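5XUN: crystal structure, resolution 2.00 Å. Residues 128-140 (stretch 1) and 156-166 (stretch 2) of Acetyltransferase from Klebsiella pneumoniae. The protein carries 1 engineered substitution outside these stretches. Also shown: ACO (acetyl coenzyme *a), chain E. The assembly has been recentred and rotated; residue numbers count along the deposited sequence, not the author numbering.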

# COMPACT_ATOMS: atom_id res chain seq x y z
N GLY B 128 -0.33 -1.80 -6.54
CA GLY B 128 -1.15 -2.99 -6.51
C GLY B 128 -1.75 -3.28 -5.15
O GLY B 128 -1.03 -3.56 -4.18
N ILE B 129 -3.08 -3.27 -5.07
CA ILE B 129 -3.81 -3.48 -3.82
C ILE B 129 -5.02 -4.34 -4.14
O ILE B 129 -5.98 -3.86 -4.77
N TYR B 130 -5.01 -5.59 -3.69
CA TYR B 130 -6.06 -6.53 -4.06
C TYR B 130 -7.33 -6.32 -3.24
O TYR B 130 -8.41 -6.75 -3.67
N GLY B 131 -7.23 -5.67 -2.09
CA GLY B 131 -8.41 -5.27 -1.36
C GLY B 131 -8.04 -4.74 0.01
O GLY B 131 -6.87 -4.50 0.31
N LEU B 132 -9.07 -4.56 0.84
CA LEU B 132 -8.93 -3.99 2.17
C LEU B 132 -9.04 -5.10 3.20
O LEU B 132 -10.07 -5.78 3.28
N PHE B 133 -7.99 -5.26 4.00
CA PHE B 133 -7.91 -6.29 5.03
C PHE B 133 -8.25 -5.67 6.38
O PHE B 133 -7.87 -4.53 6.66
N VAL B 134 -8.98 -6.41 7.21
CA VAL B 134 -9.29 -5.92 8.55
C VAL B 134 -9.39 -7.10 9.50
O VAL B 134 -9.93 -8.15 9.17
N GLU B 135 -8.83 -6.92 10.70
CA GLU B 135 -8.99 -7.87 11.79
C GLU B 135 -10.04 -7.33 12.73
O GLU B 135 -9.82 -6.32 13.41
N ALA B 136 -11.19 -7.99 12.78
CA ALA B 136 -12.26 -7.53 13.66
C ALA B 136 -11.82 -7.69 15.11
O ALA B 136 -11.32 -8.74 15.51
N LEU B 137 -12.00 -6.62 15.89
CA LEU B 137 -11.51 -6.60 17.26
C LEU B 137 -12.32 -7.52 18.16
O LEU B 137 -11.78 -8.08 19.13
N ASN B 138 -13.60 -7.69 17.86
CA ASN B 138 -14.50 -8.53 18.64
C ASN B 138 -15.69 -8.87 17.75
O ASN B 138 -15.78 -8.43 16.60
N GLU B 139 -16.62 -9.65 18.31
CA GLU B 139 -17.75 -10.12 17.52
C GLU B 139 -18.66 -8.98 17.08
O GLU B 139 -19.25 -9.05 16.00
N LYS B 140 -18.77 -7.94 17.90
CA LYS B 140 -19.59 -6.77 17.59
C LYS B 140 -19.06 -6.04 16.36
O LYS B 140 -19.83 -5.64 15.49
N GLU B 156 -15.14 -19.90 9.54
CA GLU B 156 -16.29 -19.08 9.93
C GLU B 156 -16.23 -18.37 11.27
O GLU B 156 -17.07 -17.55 11.54
N ASN B 157 -15.29 -18.74 12.12
CA ASN B 157 -15.06 -18.05 13.38
C ASN B 157 -13.75 -17.27 13.43
O ASN B 157 -13.32 -16.87 14.52
N SER B 158 -13.11 -17.03 12.29
CA SER B 158 -11.95 -16.14 12.28
C SER B 158 -12.44 -14.69 12.30
O SER B 158 -13.55 -14.38 11.86
N ASN B 159 -11.59 -13.81 12.82
CA ASN B 159 -11.86 -12.37 12.80
C ASN B 159 -11.26 -11.67 11.59
O ASN B 159 -11.34 -10.44 11.50
N LEU B 160 -10.69 -12.42 10.66
CA LEU B 160 -10.04 -11.84 9.49
C LEU B 160 -11.08 -11.67 8.39
O LEU B 160 -11.69 -12.65 7.95
N LEU B 161 -11.27 -10.43 7.95
CA LEU B 161 -12.24 -10.09 6.92
C LEU B 161 -11.53 -9.33 5.81
O LEU B 161 -10.39 -8.87 5.96
N PHE B 162 -12.23 -9.18 4.68
CA PHE B 162 -11.59 -8.68 3.48
C PHE B 162 -12.65 -8.07 2.58
O PHE B 162 -13.74 -8.61 2.45
N TYR B 163 -12.32 -6.94 1.97
CA TYR B 163 -13.20 -6.32 0.99
C TYR B 163 -12.41 -6.12 -0.29
O TYR B 163 -11.47 -5.30 -0.31
N PRO B 164 -12.74 -6.83 -1.38
CA PRO B 164 -11.88 -6.79 -2.57
C PRO B 164 -11.94 -5.46 -3.31
O PRO B 164 -13.00 -4.83 -3.42
N THR B 165 -10.78 -5.05 -3.82
CA THR B 165 -10.70 -3.89 -4.71
C THR B 165 -11.69 -4.01 -5.87
O THR B 165 -12.27 -3.01 -6.31
N LYS B 166 -11.90 -5.23 -6.37
CA LYS B 166 -12.87 -5.45 -7.43
C LYS B 166 -14.25 -4.92 -7.04
O LYS B 166 -14.95 -4.31 -7.86

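Strands 131-135 and 160-164 run antiparallel, and two residue pairs, Leu132-Tyr163 and Val134-Leu161, bond reciprocally through their backbones. Leu132 N donates to Tyr163 O (2.8 Å) and Tyr163 N returns a bond to Leu132 O (2.9 Å); two residues on, Val134 N reaches Leu161 O (3.1 Å) and Leu161 N reaches Val134 O (2.9 Å). Ala136 N extends the ladder to Asn159 O at 2.8 Å. At the other end, beyond the non-hydrogen-bonded pair Gly131-Pro164, Thr165 supplies two bonds: its N binds Tyr130 O (2.9 Å), and its side chain, chi1 m and pointing toward stretch 1, donates from OG1 to Ile129 O in a short 2.5 Å bond. Tyr130 O also accepts from water 1 (3.0 Å), which in turn accepts from Lys166 N (3.0 Å), so one carbonyl serves both residues at the start of the helix.

Side chains alternate between the faces of the sheet. Leu132 (t) and Tyr163 (t) share one face with Val134 (p) and Leu161 (m), whose CG1 and CB, respectively, pack at 3.8 Å. On the other, Phe133 (t) places CZ 3.8 Å from Leu160 CD2, Leu160 being m, while Phe162 (t) leans across Gly131, its CE1 3.4 Å from Gly131 CA. A CB on Gly131 would clash with this ring. Tyr130 (t) starts away but bends back, its CD2 3.3 Å from Phe162 CZ; the two rings meet rim to rim, with planes at 15°.

Beyond the strands, Ala136 CB points toward stretch 2, 4.0 Å from Asn159 OD1. Glu139 OE2 and Asn157 OD1 lie near water 2, at 3.0 and 2.5 Å from its oxygen, although Asn157 is poorly ordered. Leu137 N is satisfied by the acetyl O of ACO (2.8 Å), whose CH3 lies 3.6 Å from Val134 CG2, as befits an acetyltransferase.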

# COMPACT_ATOMS: atom_id res chain seq x y z
CB ILE B 129 -4.25 -2.16 -3.16
CG1 ILE B 129 -3.04 -1.39 -2.65
CG2 ILE B 129 -5.25 -2.42 -2.02
CD1 ILE B 129 -3.34 0.04 -2.43
CB TYR B 130 -5.55 -7.96 -3.89
CG TYR B 130 -6.53 -9.02 -4.37
CD1 TYR B 130 -6.79 -9.18 -5.73
CD2 TYR B 130 -7.18 -9.85 -3.47
CE1 TYR B 130 -7.69 -10.14 -6.18
CE2 TYR B 130 -8.07 -10.81 -3.91
CZ TYR B 130 -8.32 -10.95 -5.26
OH TYR B 130 -9.21 -11.90 -5.69
CB LEU B 132 -9.98 -2.91 2.41
CG LEU B 132 -10.08 -2.29 3.81
CD1 LEU B 132 -8.91 -1.36 4.13
CD2 LEU B 132 -11.39 -1.53 3.93
CB PHE B 133 -6.49 -6.88 5.05
CG PHE B 133 -6.28 -7.99 6.05
CD1 PHE B 133 -5.99 -7.72 7.38
CD2 PHE B 133 -6.32 -9.32 5.65
CE1 PHE B 133 -5.78 -8.74 8.30
CE2 PHE B 133 -6.11 -10.35 6.56
CZ PHE B 133 -5.84 -10.06 7.89
CB VAL B 134 -10.57 -5.06 8.55
CG1 VAL B 134 -11.79 -5.88 8.18
CG2 VAL B 134 -10.76 -4.37 9.89
CB GLU B 135 -7.66 -8.10 12.51
CG GLU B 135 -7.82 -8.83 13.83
CD GLU B 135 -6.55 -9.53 14.24
OE1 GLU B 135 -6.64 -10.66 14.76
OE2 GLU B 135 -5.45 -8.97 14.01
CB ALA B 136 -13.54 -8.33 13.40
CB LEU B 137 -11.54 -5.17 17.80
CG LEU B 137 -10.50 -4.81 18.85
CD1 LEU B 137 -9.12 -4.66 18.21
CD2 LEU B 137 -10.91 -3.54 19.58
CB ASN B 138 -14.92 -7.85 19.94
CG ASN B 138 -15.45 -6.45 19.72
OD1 ASN B 138 -16.25 -6.19 18.82
ND2 ASN B 138 -15.02 -5.53 20.58
CB GLU B 139 -18.54 -11.16 18.31
CG GLU B 139 -17.90 -12.53 18.30
CD GLU B 139 -17.97 -13.19 16.93
OE1 GLU B 139 -18.94 -12.92 16.19
OE2 GLU B 139 -17.05 -13.97 16.60
CB LYS B 140 -19.65 -5.82 18.79
CG LYS B 140 -20.92 -4.98 18.86
CD LYS B 140 -20.61 -3.54 19.19
CE LYS B 140 -21.88 -2.72 19.35
NZ LYS B 140 -22.20 -1.95 18.11
CB GLU B 156 -17.67 -19.76 9.66
CG GLU B 156 -17.96 -21.06 10.38
CD GLU B 156 -19.28 -21.69 9.96
OE1 GLU B 156 -19.29 -22.49 9.01
OE2 GLU B 156 -20.32 -21.43 10.61
CB ASN B 157 -15.12 -19.02 14.57
CG ASN B 157 -15.95 -18.47 15.73
OD1 ASN B 157 -16.38 -17.31 15.69
ND2 ASN B 157 -16.14 -19.28 16.76
CB SER B 158 -11.07 -16.39 11.06
OG SER B 158 -9.80 -15.76 11.18
CB ASN B 159 -11.34 -11.73 14.09
CG ASN B 159 -12.19 -12.07 15.29
OD1 ASN B 159 -13.42 -11.88 15.27
ND2 ASN B 159 -11.56 -12.60 16.34
CB LEU B 160 -8.88 -12.72 9.02
CG LEU B 160 -7.91 -13.17 10.12
CD1 LEU B 160 -6.82 -14.06 9.53
CD2 LEU B 160 -7.31 -11.99 10.85
CB LEU B 161 -13.41 -9.27 7.48
CG LEU B 161 -14.11 -9.87 8.71
CD1 LEU B 161 -15.18 -8.92 9.22
CD2 LEU B 161 -14.69 -11.24 8.39
CB PHE B 162 -10.86 -9.83 2.75
CG PHE B 162 -10.20 -9.43 1.46
CD1 PHE B 162 -9.08 -8.62 1.46
CD2 PHE B 162 -10.71 -9.87 0.25
CE1 PHE B 162 -8.47 -8.26 0.27
CE2 PHE B 162 -10.11 -9.51 -0.94
CZ PHE B 162 -8.99 -8.70 -0.93
CB TYR B 163 -13.76 -5.00 1.52
CG TYR B 163 -15.00 -4.52 0.80
CD1 TYR B 163 -14.90 -3.83 -0.40
CD2 TYR B 163 -16.27 -4.75 1.33
CE1 TYR B 163 -16.03 -3.38 -1.06
CE2 TYR B 163 -17.41 -4.30 0.67
CZ TYR B 163 -17.28 -3.61 -0.52
OH TYR B 163 -18.40 -3.16 -1.18
CB PRO B 164 -12.41 -7.94 -3.44
CG PRO B 164 -13.73 -8.32 -2.88
CD PRO B 164 -13.90 -7.72 -1.52
CB THR B 165 -9.27 -3.75 -5.24
OG1 THR B 165 -8.38 -3.49 -4.15
CG2 THR B 165 -9.16 -2.63 -6.25
CB LYS B 166 -12.94 -6.94 -7.75
CG LYS B 166 -13.65 -7.24 -9.05
CD LYS B 166 -14.29 -8.60 -8.99
CE LYS B 166 -15.32 -8.74 -10.10
NZ LYS B 166 -14.66 -9.11 -11.38
N1A ACO E . -27.07 5.01 7.91
C2A ACO E . -26.72 3.81 8.41
N3A ACO E . -27.06 3.37 9.64
C4A ACO E . -27.81 4.14 10.47
C5A ACO E . -28.23 5.47 9.99
C6A ACO E . -27.82 5.88 8.63
N6A ACO E . -28.18 7.09 8.13
N7A ACO E . -28.95 6.04 10.98
C8A ACO E . -28.97 5.15 12.00
N9A ACO E . -28.32 4.02 11.71
C1B ACO E . -28.17 2.87 12.66
C2B ACO E . -28.70 1.54 12.15
O2B ACO E . -29.99 1.26 12.72
C3B ACO E . -27.67 0.52 12.60
O3B ACO E . -28.08 -0.05 13.85
P3B ACO E . -27.77 -1.58 14.23
O7A ACO E . -28.87 -2.37 13.55
O8A ACO E . -26.39 -1.85 13.67
O9A ACO E . -27.84 -1.59 15.74
C4B ACO E . -26.41 1.33 12.87
O4B ACO E . -26.78 2.70 12.96
C5B ACO E . -25.34 1.19 11.78
O5B ACO E . -24.06 1.29 12.40
P1A ACO E . -23.24 2.67 12.46
O1A ACO E . -24.07 3.71 13.18
O2A ACO E . -22.67 3.00 11.11
O3A ACO E . -22.03 2.22 13.40
P2A ACO E . -21.50 3.09 14.64
O4A ACO E . -21.55 4.56 14.29
O5A ACO E . -22.16 2.60 15.90
O6A ACO E . -19.97 2.61 14.63
CBP ACO E . -18.32 1.13 15.47
CCP ACO E . -19.69 1.22 14.81
CDP ACO E . -17.32 2.00 14.73
CEP ACO E . -17.86 -0.32 15.48
CAP ACO E . -18.55 1.61 16.90
OAP ACO E . -19.45 0.69 17.54
C9P ACO E . -17.29 1.69 17.70
O9P ACO E . -16.56 2.67 17.65
N8P ACO E . -17.04 0.62 18.45
C7P ACO E . -16.06 0.64 19.51
C6P ACO E . -14.65 0.46 18.98
C5P ACO E . -14.66 -0.64 17.95
O5P ACO E . -14.94 -1.79 18.28
N4P ACO E . -14.35 -0.28 16.71
C3P ACO E . -14.43 -1.21 15.60
C2P ACO E . -13.26 -2.17 15.57
S1P ACO E . -12.16 -1.68 14.28
C ACO E . -11.42 -3.15 14.08
O ACO E . -11.96 -4.12 14.58
CH3 ACO E . -10.14 -3.22 13.29
O HOH W 1 -9.93 -7.50 -6.14
O HOH W 2 -17.79 -15.74 14.27